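Local coordinates for assembly chaperone of ribosomal protein L4 (Acl4) (Chaetomium thermophilum, PDB 5TQB), which serves as an assembly chaperone for ribosomal protein L4, probably binding it through a helical repeat scaffold related to tetratricopeptide repeats, at residues B[194-199]-B[238-243]; B[210-215]-B[232-237]; B[152-157]-B[188-193]. All coordinates share one frame; numbering follows the deposited sequence.

Contact 1. Residues B[194-199]-B[238-243]; sequences VRISQE and LIEVDM
Ile196 meets Glu240 and Val241 with both branches of its side chain. Its CG1 branch takes Val241. CG1 lies beside the backbone N, with chi1 at -67°, and touches Val241 CG1 at 3.6 Å. The methyl beyond it, Ile196 CD1, is 3.8 Å from the same Val241 CG1, and the two side chains cross at about a right angle. The other branch takes Glu240: Ile196 CG2 is 3.8 Å from the aliphatic Glu240 CG. A bend at chi2 (74°) turns the Glu240 carboxylate away from Ile196 while CG stays against it. That carboxylate binds a basic side chain and the backbone of another protein's chain. At Ser197 the OG is also hydrogen-bonded to a basic side chain of that protein. Helices 185-197 and 228-240 are next but one in the chain and touch each other here, as in a solenoid of tetratricopeptide type. Gln198 OE1 accepts Arg195 NH1 on a lone pair at 2.9 Å. This bond is bent (131° at the hydrogen), and the oxygen is tilted from the guanidinium plane. Glu171 binds both side chains. Glu199, with positive phi, is the C-prime residue of a Schellman motif that ends helix 185-197. Asp242 plays the same part after helix 228-240.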
loop_
_atom_site.group_PDB
_atom_site.type_symbol
_atom_site.label_atom_id
_atom_site.label_comp_id
_atom_site.label_asym_id
_atom_site.label_seq_id
_atom_site.Cartn_x
_atom_site.Cartn_y
_atom_site.Cartn_z
ATOM N N VAL B 194 0.496 5.052 -21.798
ATOM C CA VAL B 194 0.679 5.015 -23.250
ATOM C C VAL B 194 0.220 6.315 -23.909
ATOM O O VAL B 194 0.962 6.924 -24.676
ATOM C CB VAL B 194 -0.091 3.826 -23.879
ATOM C CG1 VAL B 194 -0.011 3.859 -25.404
ATOM C CG2 VAL B 194 0.450 2.501 -23.351
ATOM N N ARG B 195 -1.007 6.727 -23.602
ATOM C CA ARG B 195 -1.597 7.932 -24.176
ATOM C C ARG B 195 -0.703 9.169 -24.016
ATOM O O ARG B 195 -0.505 9.923 -24.977
ATOM C CB ARG B 195 -2.969 8.186 -23.544
ATOM C CG ARG B 195 -4.025 7.155 -23.925
ATOM C CD ARG B 195 -4.530 7.368 -25.341
ATOM N NE ARG B 195 -5.535 6.377 -25.724
ATOM C CZ ARG B 195 -5.257 5.182 -26.234
ATOM N NH1 ARG B 195 -4.000 4.806 -26.427
ATOM N NH2 ARG B 195 -6.240 4.354 -26.551
ATOM N N ILE B 196 -0.164 9.364 -22.812
ATOM C CA ILE B 196 0.731 10.485 -22.526
ATOM C C ILE B 196 1.881 10.513 -23.524
ATOM O O ILE B 196 2.179 11.551 -24.121
ATOM C CB ILE B 196 1.313 10.394 -21.095
ATOM C CG1 ILE B 196 0.211 10.592 -20.053
ATOM C CG2 ILE B 196 2.396 11.447 -20.876
ATOM C CD1 ILE B 196 0.597 10.158 -18.633
ATOM N N SER B 197 2.525 9.367 -23.703
ATOM C CA SER B 197 3.631 9.262 -24.640
ATOM C C SER B 197 3.172 9.311 -26.099
ATOM O O SER B 197 3.999 9.376 -27.006
ATOM C CB SER B 197 4.430 7.990 -24.375
ATOM O OG SER B 197 5.315 8.185 -23.287
ATOM N N GLN B 198 1.861 9.281 -26.317
ATOM C CA GLN B 198 1.300 9.442 -27.656
ATOM C C GLN B 198 0.812 10.868 -27.871
ATOM O O GLN B 198 0.153 11.156 -28.867
ATOM C CB GLN B 198 0.136 8.478 -27.869
ATOM C CG GLN B 198 0.540 7.026 -27.972
ATOM C CD GLN B 198 -0.659 6.115 -28.100
ATOM O OE1 GLN B 198 -1.674 6.310 -27.430
ATOM N NE2 GLN B 198 -0.557 5.124 -28.975
ATOM N N GLU B 199 1.132 11.751 -26.929
ATOM C CA GLU B 199 0.700 13.144 -26.988
ATOM C C GLU B 199 -0.825 13.243 -27.016
ATOM O O GLU B 199 -1.385 14.179 -27.591
ATOM C CB GLU B 199 1.305 13.845 -28.210
ATOM C CG GLU B 199 2.808 13.639 -28.347
ATOM C CD GLU B 199 3.377 14.222 -29.630
ATOM O OE1 GLU B 199 2.656 14.976 -30.320
ATOM O OE2 GLU B 199 4.549 13.924 -29.949
ATOM N N LEU B 238 -0.438 11.571 -12.677
ATOM C CA LEU B 238 -1.383 12.638 -12.345
ATOM C C LEU B 238 -0.765 14.037 -12.428
ATOM O O LEU B 238 -1.418 14.984 -12.869
ATOM C CB LEU B 238 -1.945 12.428 -10.938
ATOM C CG LEU B 238 -2.946 11.290 -10.741
ATOM C CD1 LEU B 238 -3.284 11.166 -9.269
ATOM C CD2 LEU B 238 -4.209 11.515 -11.554
ATOM N N ILE B 239 0.478 14.171 -11.979
ATOM C CA ILE B 239 1.173 15.449 -12.052
ATOM C C ILE B 239 1.527 15.745 -13.510
ATOM O O ILE B 239 1.492 16.893 -13.947
ATOM C CB ILE B 239 2.444 15.450 -11.185
ATOM C CG1 ILE B 239 2.081 15.211 -9.722
ATOM C CG2 ILE B 239 3.176 16.779 -11.291
ATOM C CD1 ILE B 239 3.262 14.830 -8.857
ATOM N N GLU B 240 1.851 14.692 -14.253
ATOM C CA GLU B 240 2.200 14.802 -15.659
ATOM C C GLU B 240 1.091 15.480 -16.459
ATOM O O GLU B 240 1.356 16.405 -17.230
ATOM C CB GLU B 240 2.486 13.414 -16.237
ATOM C CG GLU B 240 2.971 13.415 -17.686
ATOM C CD GLU B 240 4.412 13.873 -17.831
ATOM O OE1 GLU B 240 5.271 13.380 -17.069
ATOM O OE2 GLU B 240 4.687 14.723 -18.709
ATOM N N VAL B 241 -0.147 15.026 -16.269
ATOM C CA VAL B 241 -1.280 15.528 -17.050
ATOM C C VAL B 241 -2.151 16.520 -16.271
ATOM O O VAL B 241 -3.352 16.640 -16.529
ATOM C CB VAL B 241 -2.154 14.371 -17.576
ATOM C CG1 VAL B 241 -1.328 13.441 -18.458
ATOM C CG2 VAL B 241 -2.764 13.603 -16.428
ATOM N N ASP B 242 -1.539 17.217 -15.316
ATOM C CA ASP B 242 -2.145 18.384 -14.665
ATOM C C ASP B 242 -3.383 18.080 -13.822
ATOM O O ASP B 242 -4.336 18.861 -13.812
ATOM C CB ASP B 242 -2.492 19.455 -15.705
ATOM C CG ASP B 242 -1.296 19.864 -16.543
ATOM O OD1 ASP B 242 -0.499 20.703 -16.066
ATOM O OD2 ASP B 242 -1.152 19.347 -17.674
HETATM N N MSE B 243 -3.364 16.949 -13.120
HETATM C CA MSE B 243 -4.407 16.620 -12.156
HETATM C C MSE B 243 -3.802 16.595 -10.752
HETATM O O MSE B 243 -3.855 15.585 -10.042
HETATM C CB MSE B 243 -5.061 15.281 -12.502
HETATM C CG MSE B 243 -6.126 15.379 -13.588
HETATM SE SE MSE B 243 -6.935 13.647 -13.998
HETATM C CE MSE B 243 -5.424 12.891 -14.901
#

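Contact 2. Residues B[210-215]-B[232-237]; sequences RSLGLW and VSLVRL
Leu212 and Leu234 are the closest backbone positions, with 9.4 Å between their CA atoms. Residues 232-237 are helical throughout. In 210-215 the chain leaves helix 201-212, and Trp215 N still bonds to Leu212 O at 3.1 Å. Helices 201-212 and 228-240 follow each other in the chain, and a long connection joins them. Their packing is consistent with a helical-hairpin solenoid of the kind built by tetratricopeptide repeats. Leu234 is the hub. Its CG is anti to the backbone N, with chi1 at 174°, and this carries both methyls across to the other segment. Leu234 CD1 comes within 4.4 Å of Ser211 OG, a loose van der Waals approach. The hydroxyl is hydrogen-bonded to Leu208 O in its own helix. Leu234 also packs on Gln189 of helix 185-197. Leu212 approaches at a slant, and its CD2 is 3.9 Å from Leu234 CD2. With chi1 at 71°, Trp215 turns the six-membered ring of its indole toward Leu234. Val225, Pro226 and Arg253 also pack on this side chain. The indole and the leucine run past each other in opposite directions. The leucine methyl sits at the ring edge, close to the ring plane: Leu234 CD2 lies 3.9 Å from Trp215 CZ2.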
loop_
_atom_site.group_PDB
_atom_site.type_symbol
_atom_site.label_atom_id
_atom_site.label_comp_id
_atom_site.label_asym_id
_atom_site.label_seq_id
_atom_site.Cartn_x
_atom_site.Cartn_y
_atom_site.Cartn_z
ATOM N N ARG B 210 -10.903 7.407 -14.759
ATOM C CA ARG B 210 -11.627 6.143 -14.720
ATOM C C ARG B 210 -11.009 5.166 -13.724
ATOM O O ARG B 210 -11.728 4.485 -12.994
ATOM C CB ARG B 210 -11.673 5.504 -16.105
ATOM C CG ARG B 210 -12.281 4.122 -16.091
ATOM C CD ARG B 210 -12.809 3.731 -17.442
ATOM N NE ARG B 210 -13.470 2.435 -17.389
ATOM C CZ ARG B 210 -14.045 1.846 -18.430
ATOM N NH1 ARG B 210 -14.045 2.440 -19.616
ATOM N NH2 ARG B 210 -14.621 0.661 -18.284
ATOM N N SER B 211 -9.681 5.094 -13.702
ATOM C CA SER B 211 -8.986 4.203 -12.785
ATOM C C SER B 211 -9.244 4.609 -11.341
ATOM O O SER B 211 -9.406 3.757 -10.473
ATOM C CB SER B 211 -7.483 4.213 -13.056
ATOM O OG SER B 211 -6.910 5.457 -12.696
ATOM N N LEU B 212 -9.277 5.912 -11.090
ATOM C CA LEU B 212 -9.524 6.425 -9.748
ATOM C C LEU B 212 -10.937 6.091 -9.282
ATOM O O LEU B 212 -11.155 5.768 -8.118
ATOM C CB LEU B 212 -9.314 7.937 -9.717
ATOM C CG LEU B 212 -7.861 8.405 -9.797
ATOM C CD1 LEU B 212 -7.794 9.887 -10.136
ATOM C CD2 LEU B 212 -7.149 8.129 -8.490
ATOM N N GLY B 213 -11.895 6.160 -10.200
ATOM C CA GLY B 213 -13.285 5.902 -9.871
ATOM C C GLY B 213 -13.550 4.462 -9.470
ATOM O O GLY B 213 -14.655 4.127 -9.047
ATOM N N LEU B 214 -12.533 3.615 -9.597
ATOM C CA LEU B 214 -12.664 2.199 -9.285
ATOM C C LEU B 214 -12.149 1.842 -7.893
ATOM O O LEU B 214 -12.283 0.693 -7.474
ATOM C CB LEU B 214 -11.925 1.359 -10.332
ATOM C CG LEU B 214 -12.504 1.403 -11.748
ATOM C CD1 LEU B 214 -11.528 0.808 -12.735
ATOM C CD2 LEU B 214 -13.834 0.671 -11.828
ATOM N N TRP B 215 -11.567 2.801 -7.173
ATOM C CA TRP B 215 -10.997 2.489 -5.859
ATOM C C TRP B 215 -10.999 3.619 -4.821
ATOM O O TRP B 215 -10.954 3.341 -3.622
ATOM C CB TRP B 215 -9.573 1.940 -6.013
ATOM C CG TRP B 215 -8.556 2.958 -6.442
ATOM C CD1 TRP B 215 -8.202 3.269 -7.720
ATOM C CD2 TRP B 215 -7.755 3.790 -5.589
ATOM N NE1 TRP B 215 -7.232 4.244 -7.720
ATOM C CE2 TRP B 215 -6.942 4.583 -6.425
ATOM C CE3 TRP B 215 -7.649 3.942 -4.200
ATOM C CZ2 TRP B 215 -6.034 5.515 -5.924
ATOM C CZ3 TRP B 215 -6.745 4.868 -3.701
ATOM C CH2 TRP B 215 -5.949 5.643 -4.563
ATOM N N VAL B 232 2.276 5.012 -6.476
ATOM C CA VAL B 232 3.355 5.963 -6.675
ATOM C C VAL B 232 3.406 6.316 -8.159
ATOM O O VAL B 232 3.434 7.491 -8.525
ATOM C CB VAL B 232 4.711 5.395 -6.211
ATOM C CG1 VAL B 232 5.854 6.357 -6.552
ATOM C CG2 VAL B 232 4.684 5.122 -4.718
ATOM N N SER B 233 3.400 5.288 -9.003
ATOM C CA SER B 233 3.385 5.471 -10.449
ATOM C C SER B 233 2.198 6.330 -10.855
ATOM O O SER B 233 2.303 7.184 -11.748
ATOM C CB SER B 233 3.319 4.113 -11.146
ATOM O OG SER B 233 2.887 4.230 -12.489
ATOM N N LEU B 234 1.071 6.110 -10.187
ATOM C CA LEU B 234 -0.139 6.872 -10.466
ATOM C C LEU B 234 0.084 8.367 -10.237
ATOM O O LEU B 234 -0.293 9.186 -11.071
ATOM C CB LEU B 234 -1.292 6.376 -9.596
ATOM C CG LEU B 234 -2.587 7.179 -9.690
ATOM C CD1 LEU B 234 -3.172 7.089 -11.096
ATOM C CD2 LEU B 234 -3.573 6.695 -8.654
ATOM N N VAL B 235 0.700 8.717 -9.111
ATOM C CA VAL B 235 0.936 10.119 -8.781
ATOM C C VAL B 235 1.768 10.817 -9.856
ATOM O O VAL B 235 1.521 11.981 -10.173
ATOM C CB VAL B 235 1.626 10.267 -7.413
ATOM C CG1 VAL B 235 2.068 11.698 -7.170
ATOM C CG2 VAL B 235 0.684 9.839 -6.304
ATOM N N ARG B 236 2.752 10.105 -10.402
ATOM C CA ARG B 236 3.613 10.654 -11.445
ATOM C C ARG B 236 2.783 10.934 -12.696
ATOM O O ARG B 236 2.952 11.968 -13.343
ATOM C CB ARG B 236 4.763 9.691 -11.763
ATOM C CG ARG B 236 5.809 9.569 -10.656
ATOM C CD ARG B 236 6.729 8.355 -10.856
ATOM N NE ARG B 236 7.520 8.427 -12.090
ATOM C CZ ARG B 236 8.805 8.784 -12.166
ATOM N NH1 ARG B 236 9.491 9.114 -11.078
ATOM N NH2 ARG B 236 9.417 8.809 -13.346
ATOM N N LEU B 237 1.867 10.022 -13.009
ATOM C CA LEU B 237 0.957 10.205 -14.133
ATOM C C LEU B 237 0.019 11.391 -13.914
ATOM O O LEU B 237 -0.288 12.121 -14.851
ATOM C CB LEU B 237 0.126 8.942 -14.369
ATOM C CG LEU B 237 0.881 7.667 -14.757
ATOM C CD1 LEU B 237 -0.095 6.520 -14.875
ATOM C CD2 LEU B 237 1.644 7.837 -16.043
#

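Contact 3. Residues B[152-157]-B[188-193]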
loop_
_atom_site.group_PDB
_atom_site.type_symbol
_atom_site.label_atom_id
_atom_site.label_comp_id
_atom_site.label_asym_id
_atom_site.label_seq_id
_atom_site.Cartn_x
_atom_site.Cartn_y
_atom_site.Cartn_z
ATOM N N VAL B 152 4.740 -5.609 -19.340
ATOM C CA VAL B 152 5.427 -5.658 -20.630
ATOM C C VAL B 152 5.363 -4.302 -21.338
ATOM O O VAL B 152 6.341 -3.865 -21.944
ATOM C CB VAL B 152 4.839 -6.766 -21.533
ATOM C CG1 VAL B 152 5.502 -6.765 -22.905
ATOM C CG2 VAL B 152 5.023 -8.120 -20.876
ATOM N N VAL B 153 4.211 -3.642 -21.253
ATOM C CA VAL B 153 4.054 -2.289 -21.777
ATOM C C VAL B 153 5.167 -1.380 -21.263
ATOM O O VAL B 153 5.774 -0.632 -22.034
ATOM C CB VAL B 153 2.675 -1.688 -21.391
ATOM C CG1 VAL B 153 2.628 -0.184 -21.665
ATOM C CG2 VAL B 153 1.551 -2.393 -22.147
ATOM N N GLU B 154 5.439 -1.463 -19.965
ATOM C CA GLU B 154 6.402 -0.581 -19.314
ATOM C C GLU B 154 7.847 -0.902 -19.714
ATOM O O GLU B 154 8.709 -0.018 -19.700
ATOM C CB GLU B 154 6.222 -0.634 -17.791
ATOM C CG GLU B 154 4.909 -0.002 -17.312
ATOM C CD GLU B 154 4.448 -0.503 -15.935
ATOM O OE1 GLU B 154 5.254 -1.132 -15.212
ATOM O OE2 GLU B 154 3.268 -0.267 -15.579
ATOM N N VAL B 155 8.118 -2.153 -20.078
ATOM C CA VAL B 155 9.436 -2.507 -20.607
ATOM C C VAL B 155 9.635 -1.848 -21.975
ATOM O O VAL B 155 10.724 -1.357 -22.287
ATOM C CB VAL B 155 9.621 -4.034 -20.743
ATOM C CG1 VAL B 155 10.994 -4.360 -21.299
ATOM C CG2 VAL B 155 9.437 -4.723 -19.399
ATOM N N TYR B 156 8.579 -1.834 -22.786
ATOM C CA TYR B 156 8.666 -1.269 -24.129
ATOM C C TYR B 156 8.713 0.256 -24.120
ATOM O O TYR B 156 9.039 0.872 -25.134
ATOM C CB TYR B 156 7.516 -1.764 -25.012
ATOM C CG TYR B 156 7.804 -3.102 -25.650
ATOM C CD1 TYR B 156 8.730 -3.217 -26.682
ATOM C CD2 TYR B 156 7.164 -4.249 -25.218
ATOM C CE1 TYR B 156 9.004 -4.436 -27.262
ATOM C CE2 TYR B 156 7.429 -5.475 -25.794
ATOM C CZ TYR B 156 8.349 -5.566 -26.810
ATOM O OH TYR B 156 8.605 -6.794 -27.376
HETATM N N MSE B 157 8.393 0.857 -22.975
HETATM C CA MSE B 157 8.468 2.306 -22.829
HETATM C C MSE B 157 9.698 2.704 -22.020
HETATM O O MSE B 157 9.888 3.878 -21.707
HETATM C CB MSE B 157 7.203 2.847 -22.172
HETATM C CG MSE B 157 5.943 2.594 -22.981
HETATM SE SE MSE B 157 4.354 3.333 -22.138
HETATM C CE MSE B 157 4.730 5.218 -22.430
ATOM N N TRP B 188 -6.271 0.810 -16.702
ATOM C CA TRP B 188 -6.564 2.150 -17.198
ATOM C C TRP B 188 -5.437 3.117 -16.870
ATOM O O TRP B 188 -5.197 4.089 -17.589
ATOM C CB TRP B 188 -7.897 2.629 -16.634
ATOM C CG TRP B 188 -9.007 1.786 -17.148
ATOM C CD1 TRP B 188 -9.712 0.845 -16.460
ATOM C CD2 TRP B 188 -9.515 1.773 -18.486
ATOM N NE1 TRP B 188 -10.640 0.256 -17.284
ATOM C CE2 TRP B 188 -10.537 0.808 -18.534
ATOM C CE3 TRP B 188 -9.208 2.490 -19.646
ATOM C CZ2 TRP B 188 -11.258 0.545 -19.694
ATOM C CZ3 TRP B 188 -9.926 2.228 -20.798
ATOM C CH2 TRP B 188 -10.938 1.264 -20.814
ATOM N N GLN B 189 -4.734 2.821 -15.786
ATOM C CA GLN B 189 -3.526 3.540 -15.437
ATOM C C GLN B 189 -2.508 3.376 -16.565
ATOM O O GLN B 189 -1.847 4.335 -16.978
ATOM C CB GLN B 189 -2.976 2.972 -14.136
ATOM C CG GLN B 189 -2.010 3.869 -13.421
ATOM C CD GLN B 189 -1.890 3.512 -11.956
ATOM O OE1 GLN B 189 -2.875 3.533 -11.214
ATOM N NE2 GLN B 189 -0.679 3.177 -11.531
ATOM N N THR B 190 -2.409 2.151 -17.072
ATOM C CA THR B 190 -1.429 1.818 -18.097
ATOM C C THR B 190 -1.863 2.362 -19.450
ATOM O O THR B 190 -1.024 2.708 -20.279
ATOM C CB THR B 190 -1.206 0.295 -18.174
ATOM O OG1 THR B 190 -0.771 -0.177 -16.896
ATOM C CG2 THR B 190 -0.151 -0.068 -19.211
ATOM N N VAL B 191 -3.171 2.433 -19.669
ATOM C CA VAL B 191 -3.702 3.043 -20.877
ATOM C C VAL B 191 -3.270 4.509 -20.898
ATOM O O VAL B 191 -2.836 5.023 -21.927
ATOM C CB VAL B 191 -5.245 2.911 -20.943
ATOM C CG1 VAL B 191 -5.848 3.867 -21.972
ATOM C CG2 VAL B 191 -5.643 1.480 -21.274
ATOM N N ALA B 192 -3.368 5.169 -19.750
ATOM C CA ALA B 192 -2.995 6.576 -19.644
ATOM C C ALA B 192 -1.506 6.766 -19.918
ATOM O O ALA B 192 -1.108 7.707 -20.609
ATOM C CB ALA B 192 -3.349 7.111 -18.271
ATOM N N ASN B 193 -0.697 5.862 -19.370
ATOM C CA ASN B 193 0.747 5.894 -19.549
ATOM C C ASN B 193 1.085 5.961 -21.027
ATOM O O ASN B 193 1.841 6.830 -21.460
ATOM C CB ASN B 193 1.385 4.651 -18.931
ATOM C CG ASN B 193 2.723 4.940 -18.279
ATOM O OD1 ASN B 193 3.446 5.847 -18.687
ATOM N ND2 ASN B 193 3.056 4.169 -17.251
#
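Val153 and Thr190 reach toward each other tip to tip, methyl against methyl. Thr190 CG2 lies 3.7 Å from Val153 CG1 and 3.9 Å from Val153 CB, so one methyl rests against the branch point of the valine. The backbones are close here too, with the CA atoms of Val153 and Thr190 7.8 Å apart. Met157, a selenomethionine, makes the second point of contact. Its chain bends at chi3 (71°) and brings the terminal methyl to the end of 188-193. There Met157 CE touches the backbone atom Asn193 O at 3.4 Å and stands 4.0 Å from the side-chain Asn193 OD1. Glu154 is a looser neighbour: its OE2 is 4.2 Å from Thr190 OG1, too far for a hydrogen bond. Helices 131-156 and 185-197 are next but one in the chain. Helix 166-180 comes between them along the sequence, and its Leu173 also packs on Val153. Such side-by-side packing of alternate helices is consistent with a superhelix of tetratricopeptide type. The rotation of Thr190 follows from its own helix. OG1 is hydrogen-bonded to Glu186 O, while CG2 is anti to the backbone N and faces the valine. The polar ends of Glu154 and Asn193 serve another protein's chain. Glu154 OE2 forms a salt bridge with a basic side chain of that other protein, and Glu154 OE1 bonds to its backbone. Asn193 OD1 takes a hydrogen bond from a basic side chain of the same partner, presumably L4.

From the N terminus, contact 3 closes first, bringing helix 185-197 back against the end of helix 131-156 after a loop that holds helix 166-180. Contact 1 opens at the very next residue, so the two are in series on one helix. Its loop runs through helix 201-212 and closes at the end of helix 228-240. Contact 2 lies wholly within that loop and closes the long, mostly non-helical connection between helices 201-212 and 228-240. Segments 232-237 and 238-243 are adjacent in the chain. No two of the loops cross. Leu237, in a segment of contact 2, touches contacts 1 and 3: its CD2 lies 3.6 Å from Ile196 CD1 and 3.8 Å from Asn193 OD1.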